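Local coordinates for galactose-binding lectin (Arachis hypogaea, PDB 6VAW), which binds D-galactose and galactose-bearing ligands as a homotetrameric legume lectin that carries calcium and manganese ions, at residues 136-141 with 151-156; 161-166 with 176-181. All coordinates share one frame; numbering follows the deposited sequence.

Interaction 1: residues 136-141 with 151-156. With MN (manganese (II) ion), chain F.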
ATOM      1  N   ASP A 136     -14.572  22.840  24.932  1.00 23.14           N
ATOM      2  CA  ASP A 136     -13.602  22.025  24.183  1.00 21.73           C
ATOM      3  C   ASP A 136     -13.830  22.287  22.688  1.00 25.40           C
ATOM      4  O   ASP A 136     -14.973  22.547  22.273  1.00 23.59           O
ATOM      5  CB  ASP A 136     -13.759  20.520  24.482  1.00 23.31           C
ATOM      6  CG  ASP A 136     -13.462  20.111  25.919  1.00 31.16           C
ATOM      7  OD1 ASP A 136     -12.958  20.962  26.690  1.00 33.32           O
ATOM      8  OD2 ASP A 136     -13.731  18.934  26.268  1.00 32.87           O
ATOM      9  N   HIS A 137     -12.756  22.292  21.895  1.00 22.04           N
ATOM     10  CA  HIS A 137     -12.899  22.623  20.488  1.00 21.18           C
ATOM     11  C   HIS A 137     -11.787  22.036  19.645  1.00 25.13           C
ATOM     12  O   HIS A 137     -10.706  21.716  20.149  1.00 22.85           O
ATOM     13  CB  HIS A 137     -12.904  24.162  20.308  1.00 21.54           C
ATOM     14  CG  HIS A 137     -11.728  24.853  20.934  1.00 26.08           C
ATOM     15  ND1 HIS A 137     -11.687  25.131  22.306  1.00 27.80           N
ATOM     16  CD2 HIS A 137     -10.597  25.322  20.361  1.00 28.09           C
ATOM     17  CE1 HIS A 137     -10.530  25.734  22.514  1.00 27.20           C
ATOM     18  NE2 HIS A 137      -9.839  25.874  21.377  1.00 27.71           N
ATOM     19  N   VAL A 138     -12.063  21.957  18.350  1.00 21.77           N
ATOM     20  CA  VAL A 138     -11.090  21.597  17.328  1.00 21.67           C
ATOM     21  C   VAL A 138     -10.793  22.908  16.628  1.00 25.56           C
ATOM     22  O   VAL A 138     -11.717  23.655  16.316  1.00 24.15           O
ATOM     23  CB  VAL A 138     -11.543  20.474  16.364  1.00 25.14           C
ATOM     24  CG1 VAL A 138     -10.440  20.137  15.359  1.00 24.12           C
ATOM     25  CG2 VAL A 138     -11.963  19.220  17.127  1.00 24.55           C
ATOM     26  N   GLY A 139      -9.527  23.202  16.427  1.00 22.74           N
ATOM     27  CA  GLY A 139      -9.145  24.452  15.793  1.00 22.92           C
ATOM     28  C   GLY A 139      -8.133  24.274  14.692  1.00 25.88           C
ATOM     29  O   GLY A 139      -7.401  23.295  14.673  1.00 25.66           O
ATOM     30  N   ILE A 140      -8.124  25.210  13.753  1.00 24.15           N
ATOM     31  CA  ILE A 140      -7.144  25.229  12.677  1.00 23.65           C
ATOM     32  C   ILE A 140      -6.263  26.422  13.003  1.00 23.90           C
ATOM     33  O   ILE A 140      -6.761  27.533  13.162  1.00 22.44           O
ATOM     34  CB  ILE A 140      -7.723  25.203  11.250  1.00 25.83           C
ATOM     35  CG1 ILE A 140      -8.370  23.802  10.960  1.00 26.73           C
ATOM     36  CG2 ILE A 140      -6.637  25.552  10.225  1.00 21.41           C
ATOM     37  CD1 ILE A 140      -9.078  23.653   9.590  1.00 40.09           C
ATOM     38  N   ASP A 141      -4.965  26.165  13.135  1.00 20.71           N
ATOM     39  CA  ASP A 141      -3.950  27.131  13.587  1.00 20.58           C
ATOM     40  C   ASP A 141      -2.938  27.441  12.536  1.00 24.10           C
ATOM     41  O   ASP A 141      -2.357  26.542  11.961  1.00 25.57           O
ATOM     42  CB  ASP A 141      -3.194  26.573  14.784  1.00 20.38           C
ATOM     43  CG  ASP A 141      -4.021  26.392  16.029  1.00 26.63           C
ATOM     44  OD1 ASP A 141      -5.177  26.866  16.045  1.00 23.57           O
ATOM     45  OD2 ASP A 141      -3.490  25.852  17.013  1.00 26.84           O
ATOM     46  N   VAL A 151     -14.337  24.947  16.004  1.00 21.28           N
ATOM     47  CA  VAL A 151     -15.648  24.296  15.995  1.00 21.72           C
ATOM     48  C   VAL A 151     -15.841  23.668  17.389  1.00 26.33           C
ATOM     49  O   VAL A 151     -14.893  23.033  17.900  1.00 22.64           O
ATOM     50  CB  VAL A 151     -15.825  23.265  14.838  1.00 24.04           C
ATOM     51  CG1 VAL A 151     -14.818  22.117  14.924  1.00 23.57           C
ATOM     52  CG2 VAL A 151     -17.251  22.725  14.770  1.00 24.00           C
ATOM     53  N   PRO A 152     -17.041  23.782  18.010  1.00 25.81           N
ATOM     54  CA  PRO A 152     -17.232  23.133  19.326  1.00 26.26           C
ATOM     55  C   PRO A 152     -17.116  21.606  19.195  1.00 30.53           C
ATOM     56  O   PRO A 152     -17.477  21.012  18.177  1.00 28.48           O
ATOM     57  CB  PRO A 152     -18.635  23.575  19.745  1.00 28.12           C
ATOM     58  CG  PRO A 152     -18.924  24.808  18.915  1.00 32.23           C
ATOM     59  CD  PRO A 152     -18.258  24.515  17.597  1.00 27.34           C
ATOM     60  N   TRP A 153     -16.525  20.997  20.208  1.00 28.15           N
ATOM     61  CA  TRP A 153     -16.271  19.571  20.265  1.00 29.06           C
ATOM     62  C   TRP A 153     -16.344  19.150  21.739  1.00 34.60           C
ATOM     63  O   TRP A 153     -16.503  20.004  22.615  1.00 35.73           O
ATOM     64  CB  TRP A 153     -14.900  19.299  19.594  1.00 28.69           C
ATOM     65  CG  TRP A 153     -14.381  17.890  19.651  1.00 30.10           C
ATOM     66  CD1 TRP A 153     -14.898  16.796  19.021  1.00 33.14           C
ATOM     67  CD2 TRP A 153     -13.190  17.449  20.315  1.00 29.74           C
ATOM     68  NE1 TRP A 153     -14.116  15.692  19.274  1.00 32.67           N
ATOM     69  CE2 TRP A 153     -13.065  16.063  20.076  1.00 33.61           C
ATOM     70  CE3 TRP A 153     -12.208  18.094  21.086  1.00 30.97           C
ATOM     71  CZ2 TRP A 153     -11.994  15.307  20.579  1.00 32.49           C
ATOM     72  CZ3 TRP A 153     -11.158  17.341  21.600  1.00 32.62           C
ATOM     73  CH2 TRP A 153     -11.057  15.967  21.340  1.00 33.15           C
ATOM     74  N   ASN A 154     -16.342  17.856  22.009  1.00 32.14           N
ATOM     75  CA  ASN A 154     -16.375  17.374  23.389  1.00 32.51           C
ATOM     76  C   ASN A 154     -15.299  16.313  23.573  1.00 33.20           C
ATOM     77  O   ASN A 154     -15.329  15.301  22.871  1.00 31.94           O
ATOM     78  CB  ASN A 154     -17.769  16.831  23.750  1.00 37.36           C
ATOM     79  CG  ASN A 154     -17.914  16.322  25.172  1.00 68.68           C
ATOM     80  OD1 ASN A 154     -17.289  16.822  26.120  1.00 59.03           O
ATOM     81  ND2 ASN A 154     -18.772  15.324  25.353  1.00 65.47           N
ATOM     82  N   SER A 155     -14.337  16.552  24.497  1.00 29.33           N
ATOM     83  CA  SER A 155     -13.292  15.562  24.753  1.00 29.20           C
ATOM     84  C   SER A 155     -13.776  14.615  25.857  1.00 34.84           C
ATOM     85  O   SER A 155     -13.937  15.023  27.008  1.00 32.87           O
ATOM     86  CB  SER A 155     -11.964  16.224  25.115  1.00 31.07           C
ATOM     87  OG  SER A 155     -10.915  15.277  25.283  1.00 31.96           O
ATOM     88  N   VAL A 156     -14.061  13.366  25.476  1.00 33.27           N
ATOM     89  CA  VAL A 156     -14.560  12.321  26.377  1.00 32.73           C
ATOM     90  C   VAL A 156     -13.359  11.535  26.942  1.00 33.90           C
ATOM     91  O   VAL A 156     -12.564  10.970  26.192  1.00 32.50           O
ATOM     92  CB  VAL A 156     -15.606  11.404  25.673  1.00 37.24           C
ATOM     93  CG1 VAL A 156     -16.079  10.278  26.598  1.00 37.23           C
ATOM     94  CG2 VAL A 156     -16.798  12.221  25.163  1.00 37.30           C
TER
HETATM   95 MN    MN F 302      -7.876  26.569  21.296  1.00 37.32          MN
HETATM   96  O   HOH W   1     -17.059  19.541  26.316  1.00107.86           O
HETATM   97  O   HOH W   2      -5.478  27.215  21.152  1.00 21.48           O
HETATM   98  O   HOH W   3      -8.485  28.034  19.669  1.00 24.33           O
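Asp136 OD2 is gripped by two donors, one strong and one weak. Ser155 N donates to Asp136 OD2 at 3.0 Å, on its anti lone pair, and a water that also donates to Asn154 OD1 reaches OD2 more weakly. CG of Asp136, anti to the carbonyl carbon (chi1 -64°), carries the carboxylate to this amide, so an acid suits a place beside a backbone N-H. Trp153 N donates to Asp136 O at 3.0 Å, from above the carbonyl plane. Beyond it the segments become the antiparallel hairpin of strands 137-141 and 149-152, at one border, within this chain, of the seven-stranded sheet of the legume lectin sandwich. Val138 and Val151 form a hydrogen-bonded pair, Val151 N donating to Val138 O at 2.9 Å. On the inner side, Val138 CG2 sits over one face of the Trp153 indole, 4.0 Å from the five-membered ring centroid, a CH-pi contact that suits a beta-branched residue. The end of the His137 side chain leads away from 151-156, CG crowded between backbone N and carbonyl carbon (chi1 53°), and NE2 binds manganese at 2.1 Å with Glu121, Asp123, Asp132 and two waters, while ND1 is hydrogen-bonded to Thr135 O.

Interaction 2: residues 161-166 with 176-181; sequences VKVTVI and VAVTND
Strands 159-168 and 173-179 form an antiparallel beta hairpin in the large back sheet of the legume lectin jelly roll, their axes approaching to 4.7 Å. Two hydrogen-bonded pairs, Lys162 with Thr179 and Thr164 with Ala177, alternate with Val163-Val178 and Val165-Val176. All five valines, Val161 included, set CG1 anti to the backbone N and CG2 anti to the carbonyl carbon, the rotamer that suits a beta-branched residue in an extended strand. Their methyls meet on one face, two pairs obliquely: Val161 CG1 touches Val178 CG1 at 3.5 Å, and Val163 CG1 reaches diagonally to Val176 CG1 at 3.9 Å. Phe122 of the other sheet packs on Val163 and Val178, so small branched side chains fit between the layers. The opposite face carries Lys162, Thr164, Ala177 and Thr179, the last three packing on Thr164, Ile166 and Leu66 of a second subunit. Lys162 puts CG anti to its carbonyl carbon (chi1 -64°) and runs extended to a bend at chi4 (70°), its end leading away from the partner strand. Thr179 also turns OG1 anti to its carbonyl carbon (chi1 -54°), where it lies 2.7 Å from a water that donates to Ala177 O at 3.0 Å.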
ATOM      1  N   VAL A 161     -10.492   8.526  19.764  1.00 22.95           N
ATOM      2  CA  VAL A 161     -10.953   9.481  18.752  1.00 22.89           C
ATOM      3  C   VAL A 161     -10.208   9.195  17.426  1.00 28.54           C
ATOM      4  O   VAL A 161      -8.991   9.001  17.437  1.00 27.76           O
ATOM      5  CB  VAL A 161     -10.759  10.949  19.235  1.00 25.37           C
ATOM      6  CG1 VAL A 161     -11.229  11.938  18.171  1.00 24.03           C
ATOM      7  CG2 VAL A 161     -11.474  11.208  20.561  1.00 25.41           C
ATOM      8  N   LYS A 162     -10.951   9.140  16.308  1.00 24.91           N
ATOM      9  CA  LYS A 162     -10.420   8.935  14.959  1.00 24.41           C
ATOM     10  C   LYS A 162     -10.483  10.255  14.194  1.00 26.65           C
ATOM     11  O   LYS A 162     -11.482  10.979  14.271  1.00 24.87           O
ATOM     12  CB  LYS A 162     -11.188   7.827  14.200  1.00 27.96           C
ATOM     13  CG  LYS A 162     -11.051   6.461  14.842  1.00 45.70           C
ATOM     14  CD  LYS A 162     -11.654   5.344  14.030  1.00 60.27           C
ATOM     15  CE  LYS A 162     -11.384   4.033  14.719  1.00 80.90           C
ATOM     16  NZ  LYS A 162     -12.153   3.858  15.991  1.00 93.71           N
ATOM     17  N   VAL A 163      -9.404  10.588  13.494  1.00 22.34           N
ATOM     18  CA  VAL A 163      -9.318  11.832  12.722  1.00 21.03           C
ATOM     19  C   VAL A 163      -8.838  11.508  11.306  1.00 22.76           C
ATOM     20  O   VAL A 163      -7.930  10.700  11.122  1.00 20.55           O
ATOM     21  CB  VAL A 163      -8.408  12.906  13.396  1.00 23.29           C
ATOM     22  CG1 VAL A 163      -8.454  14.236  12.622  1.00 23.74           C
ATOM     23  CG2 VAL A 163      -8.786  13.127  14.872  1.00 22.40           C
ATOM     24  N   THR A 164      -9.424  12.171  10.325  1.00 18.30           N
ATOM     25  CA  THR A 164      -9.032  12.085   8.938  1.00 17.75           C
ATOM     26  C   THR A 164      -8.839  13.518   8.480  1.00 21.98           C
ATOM     27  O   THR A 164      -9.667  14.376   8.761  1.00 21.08           O
ATOM     28  CB  THR A 164     -10.063  11.293   8.114  1.00 25.09           C
ATOM     29  OG1 THR A 164      -9.953   9.918   8.450  1.00 26.01           O
ATOM     30  CG2 THR A 164      -9.828  11.416   6.616  1.00 25.10           C
ATOM     31  N   VAL A 165      -7.737  13.770   7.798  1.00 19.14           N
ATOM     32  CA  VAL A 165      -7.396  15.089   7.313  1.00 19.01           C
ATOM     33  C   VAL A 165      -7.048  14.999   5.817  1.00 21.50           C
ATOM     34  O   VAL A 165      -6.258  14.165   5.384  1.00 21.68           O
ATOM     35  CB  VAL A 165      -6.250  15.748   8.130  1.00 22.26           C
ATOM     36  CG1 VAL A 165      -5.964  17.137   7.614  1.00 21.85           C
ATOM     37  CG2 VAL A 165      -6.551  15.785   9.637  1.00 22.43           C
ATOM     38  N   ILE A 166      -7.622  15.923   5.039  1.00 19.06           N
ATOM     39  CA  ILE A 166      -7.362  16.006   3.596  1.00 18.78           C
ATOM     40  C   ILE A 166      -6.852  17.399   3.299  1.00 20.35           C
ATOM     41  O   ILE A 166      -7.552  18.375   3.604  1.00 20.11           O
ATOM     42  CB  ILE A 166      -8.593  15.690   2.699  1.00 20.73           C
ATOM     43  CG1 ILE A 166      -9.143  14.276   2.905  1.00 21.22           C
ATOM     44  CG2 ILE A 166      -8.272  15.941   1.203  1.00 22.83           C
ATOM     45  CD1 ILE A 166     -10.525  14.082   2.229  1.00 22.06           C
ATOM     46  N   VAL A 176     -10.920  18.576   7.852  1.00 19.63           N
ATOM     47  CA  VAL A 176     -10.752  17.707   9.031  1.00 19.82           C
ATOM     48  C   VAL A 176     -12.093  17.071   9.413  1.00 24.42           C
ATOM     49  O   VAL A 176     -13.091  17.786   9.554  1.00 23.39           O
ATOM     50  CB  VAL A 176     -10.174  18.515  10.232  1.00 24.01           C
ATOM     51  CG1 VAL A 176      -9.933  17.623  11.453  1.00 22.66           C
ATOM     52  CG2 VAL A 176      -8.908  19.272   9.855  1.00 23.45           C
ATOM     53  N   ALA A 177     -12.093  15.751   9.617  1.00 21.14           N
ATOM     54  CA  ALA A 177     -13.269  15.012  10.094  1.00 21.13           C
ATOM     55  C   ALA A 177     -12.840  14.247  11.340  1.00 24.76           C
ATOM     56  O   ALA A 177     -11.891  13.465  11.278  1.00 24.24           O
ATOM     57  CB  ALA A 177     -13.836  14.076   9.024  1.00 21.42           C
ATOM     58  N   VAL A 178     -13.537  14.495  12.446  1.00 20.81           N
ATOM     59  CA  VAL A 178     -13.280  13.903  13.760  1.00 21.46           C
ATOM     60  C   VAL A 178     -14.441  13.003  14.156  1.00 29.06           C
ATOM     61  O   VAL A 178     -15.571  13.483  14.267  1.00 29.62           O
ATOM     62  CB  VAL A 178     -13.048  15.024  14.805  1.00 24.45           C
ATOM     63  CG1 VAL A 178     -12.600  14.453  16.135  1.00 25.77           C
ATOM     64  CG2 VAL A 178     -12.065  16.067  14.287  1.00 24.16           C
ATOM     65  N   THR A 179     -14.170  11.704  14.348  1.00 28.55           N
ATOM     66  CA  THR A 179     -15.179  10.704  14.700  1.00 29.82           C
ATOM     67  C   THR A 179     -15.088  10.393  16.180  1.00 34.63           C
ATOM     68  O   THR A 179     -14.084   9.843  16.627  1.00 30.36           O
ATOM     69  CB  THR A 179     -15.036   9.422  13.836  1.00 36.98           C
ATOM     70  OG1 THR A 179     -15.055   9.764  12.452  1.00 40.35           O
ATOM     71  CG2 THR A 179     -16.142   8.419  14.091  1.00 37.79           C
ATOM     72  N   ASN A 180     -16.159  10.694  16.925  1.00 37.76           N
ATOM     73  CA  ASN A 180     -16.226  10.440  18.369  1.00 40.29           C
ATOM     74  C   ASN A 180     -16.758   9.026  18.683  1.00 48.29           C
ATOM     75  O   ASN A 180     -17.178   8.285  17.783  1.00 46.44           O
ATOM     76  CB  ASN A 180     -17.087  11.498  19.061  1.00 43.34           C
ATOM     77  CG  ASN A 180     -16.589  12.896  18.833  1.00 70.72           C
ATOM     78  OD1 ASN A 180     -15.655  13.356  19.502  1.00 61.91           O
ATOM     79  ND2 ASN A 180     -17.170  13.575  17.837  1.00 65.01           N
ATOM     80  N   ASP A 181     -16.718   8.683  19.988  1.00 49.45           N
ATOM     81  CA  ASP A 181     -17.131   7.434  20.628  1.00 51.10           C
ATOM     82  C   ASP A 181     -18.628   7.193  20.448  1.00 55.96           C
ATOM     83  O   ASP A 181     -19.022   6.061  20.172  1.00 55.69           O
ATOM     84  CB  ASP A 181     -16.776   7.521  22.145  1.00 53.98           C
ATOM     85  CG  ASP A 181     -16.838   6.229  22.924  1.00 71.44           C
ATOM     86  OD1 ASP A 181     -16.225   5.232  22.472  1.00 74.89           O
ATOM     87  OD2 ASP A 181     -17.415   6.236  24.029  1.00 76.59           O
TER
HETATM   88  O   HOH W   4     -12.669  10.525  11.377  1.00 30.39           O

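Overall arrangement
Both interactions are antiparallel hairpins, but they belong to different layers of the sandwich and follow one another along the chain. Interaction 1 is partly buried at the border of the seven-stranded sheet, where single hydrogen bonds replace the ladder past the strand; its chemistry is mixed, with a carboxylate, an indole and a metal-binding imidazole. Interaction 2 is more buried and regular, with ladder hydrogen bonds and valine methyls within the sandwich and a polar face that partly meets another subunit. Trp153 bridges them: its NE1 makes a probable hydrogen bond of 2.8 Å to Asn180 OD1, and the same NE1 packs 3.7 Å from Val178 CG1. Of the two, only interaction 1 supplies a metal ligand, His137.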